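Local structure of putative glycoside hydrolase (Bacteroides thetaiotaomicron VPI-5482, 3HBZ) at residues V21-P26 with G203-H208; R164-F169 with P176-N181; R236-I241 with S314-D319; I244-S249 with K305-I310. The protein is of unknown function but may take part in carbohydrate metabolism, possibly as a glycoside hydrolase, and binds calcium ions. One frame throughout, in Å; residues are numbered along the deposited sequence.

Contact 1 (V21-P26 with G203-H208); sequences VMTTSP and GLPFRH. With ACT (acetate ion), chain H.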
# COMPACT_ATOMS: atom_id res chain seq x y z
N VAL A 21 -10.50 -9.23 -18.32
CA VAL A 21 -9.56 -8.11 -18.22
C VAL A 21 -9.49 -7.73 -16.74
O VAL A 21 -10.52 -7.43 -16.10
CB VAL A 21 -9.97 -6.88 -19.06
CG1 VAL A 21 -8.83 -5.81 -19.03
CG2 VAL A 21 -10.29 -7.29 -20.52
N MSE A 22 -8.29 -7.84 -16.20
CA MSE A 22 -8.01 -7.40 -14.83
C MSE A 22 -7.80 -5.88 -14.90
O MSE A 22 -7.38 -5.37 -15.93
CB MSE A 22 -6.81 -8.14 -14.28
CG MSE A 22 -7.15 -9.60 -14.02
SE MSE A 22 -5.73 -10.60 -13.24
CE MSE A 22 -4.34 -10.31 -14.53
N THR A 23 -8.17 -5.16 -13.86
CA THR A 23 -8.19 -3.70 -13.96
C THR A 23 -6.81 -3.15 -13.62
O THR A 23 -6.50 -2.01 -13.95
CB THR A 23 -9.23 -3.11 -13.05
OG1 THR A 23 -8.87 -3.45 -11.70
CG2 THR A 23 -10.67 -3.66 -13.42
N THR A 24 -5.99 -3.98 -12.98
CA THR A 24 -4.61 -3.64 -12.55
C THR A 24 -3.91 -4.95 -12.26
O THR A 24 -4.57 -5.97 -12.18
CB THR A 24 -4.59 -2.73 -11.30
OG1 THR A 24 -3.24 -2.27 -11.04
CG2 THR A 24 -5.18 -3.46 -10.07
N SER A 25 -2.59 -4.95 -12.13
CA SER A 25 -1.87 -6.18 -11.85
C SER A 25 -2.23 -6.78 -10.51
O SER A 25 -2.38 -6.09 -9.52
CB SER A 25 -0.37 -5.95 -11.87
OG SER A 25 0.00 -5.64 -13.18
N PRO A 26 -2.28 -8.10 -10.44
CA PRO A 26 -2.53 -8.75 -9.15
C PRO A 26 -1.48 -8.37 -8.14
O PRO A 26 -0.35 -8.21 -8.50
CB PRO A 26 -2.44 -10.24 -9.48
CG PRO A 26 -2.74 -10.33 -10.91
CD PRO A 26 -2.32 -9.05 -11.57
N GLY A 203 -1.15 3.58 -6.14
CA GLY A 203 -2.41 3.85 -6.86
C GLY A 203 -3.18 2.61 -7.24
O GLY A 203 -2.58 1.59 -7.55
N LEU A 204 -4.51 2.73 -7.27
CA LEU A 204 -5.37 1.71 -7.82
C LEU A 204 -6.41 2.40 -8.71
O LEU A 204 -6.61 3.62 -8.61
CB LEU A 204 -6.03 0.91 -6.71
CG LEU A 204 -5.13 -0.08 -5.92
CD1 LEU A 204 -5.93 -0.75 -4.74
CD2 LEU A 204 -4.53 -1.11 -6.84
N PRO A 205 -7.08 1.64 -9.57
CA PRO A 205 -8.02 2.28 -10.51
C PRO A 205 -9.19 2.97 -9.80
O PRO A 205 -9.67 2.46 -8.78
CB PRO A 205 -8.50 1.12 -11.38
CG PRO A 205 -7.36 0.16 -11.32
CD PRO A 205 -6.89 0.22 -9.90
N PHE A 206 -9.57 4.16 -10.30
CA PHE A 206 -10.65 4.98 -9.70
C PHE A 206 -11.46 5.58 -10.84
O PHE A 206 -10.89 6.14 -11.78
CB PHE A 206 -10.02 6.08 -8.83
CG PHE A 206 -11.04 6.85 -8.02
CD1 PHE A 206 -11.80 6.22 -7.04
CD2 PHE A 206 -11.24 8.22 -8.25
CE1 PHE A 206 -12.76 6.94 -6.30
CE2 PHE A 206 -12.16 8.95 -7.54
CZ PHE A 206 -12.96 8.29 -6.55
N ARG A 207 -12.78 5.43 -10.80
CA ARG A 207 -13.63 5.82 -11.94
C ARG A 207 -14.52 7.04 -11.67
O ARG A 207 -15.51 7.24 -12.34
CB ARG A 207 -14.47 4.63 -12.44
CG ARG A 207 -13.65 3.41 -12.90
CD ARG A 207 -14.56 2.25 -13.32
NE ARG A 207 -13.80 0.98 -13.37
CZ ARG A 207 -13.63 0.19 -14.44
NH1 ARG A 207 -14.15 0.52 -15.61
NH2 ARG A 207 -12.94 -0.94 -14.34
N HIS A 208 -14.13 7.89 -10.73
CA HIS A 208 -14.81 9.20 -10.52
C HIS A 208 -13.74 10.31 -10.52
O HIS A 208 -12.56 10.01 -10.53
CB HIS A 208 -15.57 9.22 -9.18
CG HIS A 208 -16.46 8.05 -8.97
ND1 HIS A 208 -17.64 7.88 -9.66
CD2 HIS A 208 -16.33 6.96 -8.16
CE1 HIS A 208 -18.22 6.75 -9.27
NE2 HIS A 208 -17.44 6.17 -8.37
C ACT H . -14.08 3.49 -8.14
O ACT H . -14.26 3.99 -9.20
OXT ACT H . -13.29 2.51 -8.36
CH3 ACT H . -14.70 4.07 -6.82
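Pro-205 meets Thr-23 and Thr-24 through the outer carbons of its ring. Its CG lies 3.5 Å from the backbone O of Thr-23 and also faces the hydroxyl of that residue, while its CD packs 4.0 Å from Thr-24 CB, with the two side chains crossing at about a right angle. Beside the ring, Thr-24 CG2 approaches Leu-204 CD2 at 4.0 Å. At the other end, Thr-23 CG2 stands 3.7 Å from Arg-207 NH2, at the guanidinium edge, but in one of two conformers of the arginine, so this touch is less certain. An alanine in place of Pro-205 removes CG and CD and would probably leave Thr-23 O and Thr-24 CB facing a gap. The contact joins the loop before strand 27-28, part of the N-terminal five-stranded sheet, to the end of strand 200-205 in the antiparallel strands of the putative carbohydrate metabolism domain, mainly by van der Waals packing. Arg-207 holds its guanidinium through NH1, hydrogen-bonded to Thr-302 O. An acetate, probably from the crystallisation liquor, accepts a bond from Arg-207 N to its O at 2.6 Å, is also bonded by Leu-96 N, and rests its methyl 3.5 Å from Phe-206 CE1. Farther out, Phe-36 of strand 32-36 touches Thr-23, Thr-24 and Leu-204, and a backbone bond ties it to Thr-23.

Contact 2 (R164-F169 with P176-N181); sequences RSTGFF and PIAAGN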
# COMPACT_ATOMS: atom_id res chain seq x y z
N ARG A 164 10.79 5.29 12.74
CA ARG A 164 11.54 4.37 13.58
C ARG A 164 13.00 4.33 13.17
O ARG A 164 13.32 4.49 11.97
CB ARG A 164 11.02 2.97 13.38
CG ARG A 164 9.58 2.81 13.77
CD ARG A 164 9.34 3.07 15.24
NE ARG A 164 8.03 2.54 15.50
CZ ARG A 164 7.60 1.98 16.63
NH1 ARG A 164 8.35 1.89 17.73
NH2 ARG A 164 6.37 1.50 16.63
N SER A 165 13.88 4.03 14.12
CA SER A 165 15.23 3.59 13.77
C SER A 165 15.19 2.21 13.11
O SER A 165 14.41 1.33 13.52
CB SER A 165 16.10 3.47 15.02
OG SER A 165 17.34 2.91 14.64
N THR A 166 16.04 2.01 12.10
CA THR A 166 16.19 0.70 11.46
C THR A 166 17.38 -0.08 12.03
O THR A 166 17.75 -1.14 11.51
CB THR A 166 16.46 0.87 9.98
OG1 THR A 166 17.62 1.70 9.85
CG2 THR A 166 15.29 1.50 9.29
N GLY A 167 18.00 0.47 13.08
CA GLY A 167 19.08 -0.23 13.78
C GLY A 167 20.37 -0.35 12.94
O GLY A 167 20.50 0.24 11.86
N PHE A 168 21.27 -1.18 13.41
CA PHE A 168 22.57 -1.32 12.76
C PHE A 168 22.44 -1.78 11.30
O PHE A 168 23.16 -1.29 10.40
CB PHE A 168 23.45 -2.29 13.55
CG PHE A 168 24.83 -2.50 12.93
CD1 PHE A 168 25.74 -1.45 12.87
CD2 PHE A 168 25.19 -3.73 12.40
CE1 PHE A 168 26.98 -1.62 12.27
CE2 PHE A 168 26.43 -3.94 11.84
CZ PHE A 168 27.34 -2.88 11.76
N PHE A 169 21.53 -2.71 11.04
CA PHE A 169 21.47 -3.34 9.73
C PHE A 169 20.91 -2.35 8.73
O PHE A 169 21.39 -2.23 7.61
CB PHE A 169 20.70 -4.66 9.78
CG PHE A 169 21.35 -5.74 10.62
CD1 PHE A 169 22.74 -5.93 10.66
CD2 PHE A 169 20.56 -6.63 11.35
CE1 PHE A 169 23.32 -6.94 11.42
CE2 PHE A 169 21.11 -7.62 12.08
CZ PHE A 169 22.48 -7.81 12.14
N PRO A 176 18.96 4.52 7.44
CA PRO A 176 19.02 4.56 8.92
C PRO A 176 17.71 4.79 9.66
O PRO A 176 17.63 4.50 10.86
CB PRO A 176 20.02 5.68 9.22
CG PRO A 176 19.94 6.60 7.96
CD PRO A 176 19.56 5.71 6.81
N ILE A 177 16.67 5.22 8.98
CA ILE A 177 15.36 5.42 9.60
C ILE A 177 14.28 4.92 8.65
O ILE A 177 14.56 4.70 7.46
CB ILE A 177 15.08 6.90 9.95
CG1 ILE A 177 15.02 7.74 8.68
CG2 ILE A 177 16.14 7.48 11.01
CD1 ILE A 177 14.52 9.21 8.91
N ALA A 178 13.09 4.69 9.19
CA ALA A 178 11.94 4.24 8.43
C ALA A 178 10.72 5.08 8.81
O ALA A 178 10.23 5.00 9.95
CB ALA A 178 11.65 2.71 8.76
N ALA A 179 10.22 5.87 7.89
CA ALA A 179 9.03 6.64 8.14
C ALA A 179 7.85 5.72 8.24
O ALA A 179 7.79 4.73 7.55
CB ALA A 179 8.76 7.68 6.98
N GLY A 180 6.89 6.06 9.08
CA GLY A 180 5.61 5.35 9.05
C GLY A 180 4.83 5.86 7.86
O GLY A 180 4.63 7.09 7.70
N ASN A 181 4.36 4.95 7.04
CA ASN A 181 3.48 5.30 5.94
C ASN A 181 2.28 4.37 5.75
O ASN A 181 2.17 3.27 6.32
CB ASN A 181 4.29 5.39 4.63
CG ASN A 181 4.98 4.10 4.28
OD1 ASN A 181 4.91 3.11 5.02
ND2 ASN A 181 5.62 4.09 3.15
O HOH W 1 19.74 3.04 11.80
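Pro-176 O is gripped by two donors. Thr-166 N donates to it at 3.2 Å in a nearly straight bond (174° at the hydrogen), although the donor stands well above the carbonyl plane, 50° out of it. Water 1 donates to the same oxygen at 2.7 Å and also to Gly-167 O, so it links the turn after one strand to the start of the other. Thr-166 is turned so that OG1 sits between its own N and carbonyl carbon (chi1 56°), which leaves CG2 beside the backbone N and packed 3.9 Å from Ala-178 CB; its hydroxyl bonds to Met-175 O. Farther from the turn, Arg-164 and Ala-178 form an antiparallel hydrogen-bonded pair: Arg-164 N reaches Ala-178 O at 2.9 Å, and Ala-178 N returns to Arg-164 O at 2.8 Å. Between them and Thr-166, Ser-165 and Ile-177 form a non-hydrogen-bonded pair, with Ile-177 CA making a CA-H...O contact to Arg-164 O. Ser-165 CB points away from the partner strand, and OG accepts from Gly-167 N at 3.0 Å. An alanine at Ser-165 would probably leave Gly-167 N without this acceptor and the turn less firmly set. Tyr-133 of helix 130-134 touches Arg-164, Thr-166 and Ala-178, while the Arg-164 guanidinium continues to the backbone oxygens of Asp-143 and Tyr-145. The whole is an antiparallel pair of strands consecutive in sequence, joined by a connection that carries helix 167-172 and is entered through an ST turn.

Contact 3 (R236-I241 with S314-D319); sequences RDICDI and SSLEGD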
# COMPACT_ATOMS: atom_id res chain seq x y z
N ARG A 236 12.99 20.94 11.94
CA ARG A 236 11.95 20.24 12.69
C ARG A 236 11.19 19.34 11.70
O ARG A 236 10.95 19.75 10.58
CB ARG A 236 11.07 21.23 13.41
CG ARG A 236 10.25 20.64 14.52
CD ARG A 236 10.86 20.75 15.94
NE ARG A 236 9.87 20.19 16.86
CZ ARG A 236 10.07 19.30 17.84
NH1 ARG A 236 11.27 18.86 18.19
NH2 ARG A 236 9.01 18.86 18.51
N ASP A 237 10.89 18.10 12.08
CA ASP A 237 10.25 17.18 11.16
C ASP A 237 8.80 17.65 10.90
O ASP A 237 8.25 18.45 11.68
CB ASP A 237 10.28 15.76 11.74
CG ASP A 237 10.22 14.65 10.69
OD1 ASP A 237 10.14 14.92 9.45
OD2 ASP A 237 10.25 13.46 11.13
N ILE A 238 8.22 17.19 9.80
CA ILE A 238 6.80 17.42 9.52
C ILE A 238 6.29 16.23 8.74
O ILE A 238 7.07 15.54 8.08
CB ILE A 238 6.56 18.78 8.74
CG1 ILE A 238 5.10 19.27 8.85
CG2 ILE A 238 7.03 18.67 7.24
CD1 ILE A 238 4.53 19.42 10.32
N CYS A 239 5.00 15.95 8.88
CA CYS A 239 4.31 14.93 8.12
C CYS A 239 4.00 15.37 6.69
O CYS A 239 4.14 16.57 6.35
CB CYS A 239 3.02 14.58 8.82
SG CYS A 239 1.92 16.00 9.05
N ASP A 240 3.58 14.41 5.87
CA ASP A 240 3.00 14.70 4.54
C ASP A 240 1.73 13.88 4.39
O ASP A 240 1.61 12.74 4.90
CB ASP A 240 4.00 14.38 3.42
CG ASP A 240 3.75 15.16 2.14
OD1 ASP A 240 2.82 16.00 2.03
OD2 ASP A 240 4.53 14.92 1.22
N ILE A 241 0.76 14.50 3.73
CA ILE A 241 -0.51 13.89 3.41
C ILE A 241 -0.86 14.36 2.00
O ILE A 241 -0.91 15.56 1.76
CB ILE A 241 -1.64 14.36 4.38
CG1 ILE A 241 -1.24 14.08 5.84
CG2 ILE A 241 -2.99 13.70 3.97
CD1 ILE A 241 -2.18 14.64 6.95
N SER A 314 4.71 9.97 8.31
CA SER A 314 5.11 10.68 9.51
C SER A 314 6.33 11.58 9.29
O SER A 314 6.64 12.40 10.13
CB SER A 314 5.36 9.68 10.64
OG SER A 314 6.40 8.75 10.33
N SER A 315 7.04 11.41 8.17
CA SER A 315 8.26 12.19 7.87
C SER A 315 8.29 12.52 6.37
O SER A 315 8.48 11.66 5.53
CB SER A 315 9.51 11.42 8.26
OG SER A 315 9.70 11.36 9.66
N LEU A 316 8.09 13.79 6.07
CA LEU A 316 7.93 14.27 4.73
C LEU A 316 9.06 13.80 3.81
O LEU A 316 8.79 13.44 2.68
CB LEU A 316 7.85 15.79 4.71
CG LEU A 316 7.45 16.31 3.28
CD1 LEU A 316 6.38 17.39 3.27
CD2 LEU A 316 8.67 16.76 2.54
N GLU A 317 10.30 13.83 4.29
CA GLU A 317 11.43 13.37 3.50
C GLU A 317 12.00 12.06 4.03
O GLU A 317 13.21 11.72 3.84
CB GLU A 317 12.54 14.39 3.58
CG GLU A 317 12.24 15.71 3.01
CD GLU A 317 13.47 16.60 3.18
OE1 GLU A 317 14.50 16.27 2.55
OE2 GLU A 317 13.42 17.54 4.00
N GLY A 318 11.16 11.33 4.74
CA GLY A 318 11.63 10.06 5.29
C GLY A 318 12.01 9.03 4.27
O GLY A 318 12.85 8.17 4.54
N ASP A 319 11.42 9.13 3.09
CA ASP A 319 11.72 8.24 2.00
C ASP A 319 13.16 8.41 1.46
O ASP A 319 13.69 7.51 0.81
CB ASP A 319 10.64 8.35 0.89
CG ASP A 319 10.58 9.73 0.22
OD1 ASP A 319 11.35 10.63 0.58
OD2 ASP A 319 9.72 9.88 -0.70
O HOH W 2 11.16 14.60 6.99
O HOH W 3 6.57 13.28 1.03
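Ser-315 and Leu-316 dock on Asp-237, Ile-238 and Asp-240 in a buried, mixed polar and apolar loop contact, where the chain enters strand 240-247 and leaves strand 306-313. The polar part centres on Asp-237 OD2, whose syn lone pair receives Ser-315 OG at 2.6 Å; Ser-327 OG and Ala-324 N bond to the same oxygen. Three partners on one carboxylate oxygen would probably stabilise its negative charge. The other oxygen, OD1, accepts a hydrogen bond from water 2 at 2.7 Å, and that water accepts from Glu-317 N at 2.9 Å. Leu-316 N donates to Ile-238 O at 2.9 Å with the N-H bent to 152°, a single backbone bond beyond the last strand pairing, Asp-240 with Thr-313. Leu-316 CB lies 3.9 Å from Ile-238 CG2, the two side chains side by side and pointing the same way; its CD1 comes within 3.6 Å of Asp-240 CG. Ser-315 and Leu-316 open a type I turn closed by Gly-318 N to Ser-315 O. Around the contact, Tyr-219 of strand 210-220 touches Asp-237, Ile-238 and Cys-239, Arg-271 of strand 266-271 forms a salt bridge with Asp-240, and Thr-163 OG1 of strand 158-165 is hydrogen-bonded to the hydroxyls of Ser-314 and Ser-315.

Contact 4 (I244-S249 with K305-I310); sequences IMYETS and KYNVAI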
# COMPACT_ATOMS: atom_id res chain seq x y z
N ILE A 244 -2.83 11.59 -5.42
CA ILE A 244 -2.52 11.81 -6.84
C ILE A 244 -3.52 11.01 -7.69
O ILE A 244 -4.07 10.00 -7.25
CB ILE A 244 -1.08 11.43 -7.18
CG1 ILE A 244 -0.79 9.96 -6.81
CG2 ILE A 244 -0.10 12.34 -6.45
CD1 ILE A 244 0.66 9.49 -7.11
N MSE A 245 -3.79 11.52 -8.87
CA MSE A 245 -4.54 10.84 -9.91
C MSE A 245 -3.65 10.89 -11.15
O MSE A 245 -3.12 11.97 -11.52
CB MSE A 245 -5.82 11.57 -10.21
CG MSE A 245 -6.76 10.76 -11.07
SE MSE A 245 -8.27 11.79 -11.51
CE MSE A 245 -9.37 10.35 -12.27
N TYR A 246 -3.46 9.74 -11.77
CA TYR A 246 -2.70 9.64 -13.00
C TYR A 246 -3.29 8.63 -13.97
O TYR A 246 -3.96 7.68 -13.59
CB TYR A 246 -1.23 9.25 -12.70
CG TYR A 246 -1.08 7.93 -11.99
CD1 TYR A 246 -1.21 7.81 -10.61
CD2 TYR A 246 -0.84 6.75 -12.72
CE1 TYR A 246 -1.05 6.57 -9.96
CE2 TYR A 246 -0.71 5.49 -12.06
CZ TYR A 246 -0.80 5.41 -10.71
OH TYR A 246 -0.71 4.15 -10.13
N GLU A 247 -3.00 8.84 -15.24
CA GLU A 247 -3.39 7.95 -16.29
C GLU A 247 -2.38 6.78 -16.42
O GLU A 247 -1.17 7.00 -16.49
CB GLU A 247 -3.42 8.73 -17.61
CG GLU A 247 -3.90 7.84 -18.75
CD GLU A 247 -4.11 8.62 -20.06
OE1 GLU A 247 -4.03 9.86 -20.03
OE2 GLU A 247 -4.39 7.96 -21.09
N THR A 248 -2.89 5.55 -16.47
CA THR A 248 -2.06 4.38 -16.63
C THR A 248 -1.86 4.08 -18.11
O THR A 248 -2.56 4.61 -18.95
CB THR A 248 -2.67 3.15 -15.94
OG1 THR A 248 -3.98 2.94 -16.43
CG2 THR A 248 -2.73 3.35 -14.42
N SER A 249 -0.84 3.30 -18.42
CA SER A 249 -0.62 2.81 -19.77
C SER A 249 0.22 1.55 -19.66
O SER A 249 0.61 1.15 -18.56
CB SER A 249 0.17 3.83 -20.57
OG SER A 249 1.44 4.01 -19.94
N LYS A 305 -8.97 3.80 -16.85
CA LYS A 305 -7.61 4.20 -17.26
C LYS A 305 -6.93 5.18 -16.31
O LYS A 305 -5.80 5.60 -16.58
CB LYS A 305 -7.64 4.85 -18.66
CG LYS A 305 -8.16 3.99 -19.79
CD LYS A 305 -7.37 2.70 -19.92
CE LYS A 305 -7.70 1.93 -21.21
NZ LYS A 305 -7.02 0.59 -21.13
N TYR A 306 -7.58 5.55 -15.20
CA TYR A 306 -6.94 6.43 -14.19
C TYR A 306 -6.86 5.71 -12.86
O TYR A 306 -7.78 4.98 -12.49
CB TYR A 306 -7.69 7.78 -14.00
CG TYR A 306 -7.74 8.65 -15.25
CD1 TYR A 306 -6.67 9.48 -15.61
CD2 TYR A 306 -8.85 8.65 -16.06
CE1 TYR A 306 -6.71 10.26 -16.75
CE2 TYR A 306 -8.91 9.45 -17.20
CZ TYR A 306 -7.83 10.25 -17.54
OH TYR A 306 -7.89 11.02 -18.68
N ASN A 307 -5.75 5.93 -12.17
CA ASN A 307 -5.57 5.47 -10.83
C ASN A 307 -5.51 6.65 -9.90
O ASN A 307 -5.03 7.75 -10.26
CB ASN A 307 -4.23 4.73 -10.68
CG ASN A 307 -4.26 3.32 -11.23
OD1 ASN A 307 -5.25 2.89 -11.84
ND2 ASN A 307 -3.15 2.58 -11.01
N VAL A 308 -5.90 6.39 -8.66
CA VAL A 308 -5.74 7.34 -7.59
C VAL A 308 -4.94 6.66 -6.51
O VAL A 308 -5.15 5.46 -6.24
CB VAL A 308 -7.10 7.83 -7.02
CG1 VAL A 308 -6.85 8.56 -5.68
CG2 VAL A 308 -7.80 8.78 -8.05
N ALA A 309 -4.04 7.43 -5.89
CA ALA A 309 -3.36 7.05 -4.65
C ALA A 309 -3.58 8.10 -3.58
O ALA A 309 -3.62 9.31 -3.87
CB ALA A 309 -1.83 6.88 -4.88
N ILE A 310 -3.67 7.64 -2.34
CA ILE A 310 -3.67 8.46 -1.14
C ILE A 310 -2.47 7.99 -0.34
O ILE A 310 -2.24 6.76 -0.21
CB ILE A 310 -4.95 8.28 -0.30
CG1 ILE A 310 -6.18 8.81 -1.05
CG2 ILE A 310 -4.84 8.96 1.12
CD1 ILE A 310 -7.50 8.27 -0.49
O HOH W 4 -5.67 12.05 -19.48
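Tyr-246 takes Asn-307 CB over one face of its ring, a CH-pi contact 3.9 Å from the centroid and 26° off the normal. A chi1 of 60° sets Tyr-246 CG between the backbone N and the carbonyl carbon, where the ring starts toward Asn-307. On the other side of the sheet, the Tyr-306 ring has Tyr-246 O and water 4 at its edge. The selenium of Met-245, a selenomethionine, approaches this ring obliquely at 5.4 Å from the centroid, a Met-aromatic contact, and its CE packs 3.5 Å from Tyr-306 CB. Glu-247 CB lies 3.7 Å from Tyr-306 CE1, and water 4 spans Glu-247 OE1 and Tyr-306 OH. Between the two faces the strands run antiparallel, 158° between their directions. Ile-244 pairs with Ala-309 and Tyr-246 with Asn-307, each through two backbone bonds; Thr-248 N adds a bond to Lys-305 O at 2.9 Å. Phe-202 O holds the Tyr-246 hydroxyl, and Lys-300 of helix 298-303 forms a salt bridge with Glu-247 OE2. The backbone bonds thus fix the register, apolar and aromatic packing predominates on the Met-245, Tyr-306 and Val-308 face, the Tyr-246 and Asn-307 face mixes a ring with polar groups, and charge is confined to the end nearest Glu-247 and Lys-305, where it probably meets solvent.

Overall arrangement
Contacts 3 and 4 are buried, contact 2 is partly buried, and contact 1 lies at the surface. Contacts 3 and 4 share strand 240-247 and its neighbour 306-313: the regular bridges of contact 4 give way, at the far end, to the carboxylate and water network of contact 3. Contact 2 pairs strands consecutive in sequence and touches contact 3 through Gly-180 O and Ser-314 N. Contact 1 alone joins two different sheets, the N-terminal mixed one and the antiparallel strands, and relies on packing instead of bonds between its segments; yet strand 200-205 borders 306-313, so Leu-204 O meets Val-308 N and ties it to contact 4, about 9 Å away between centres.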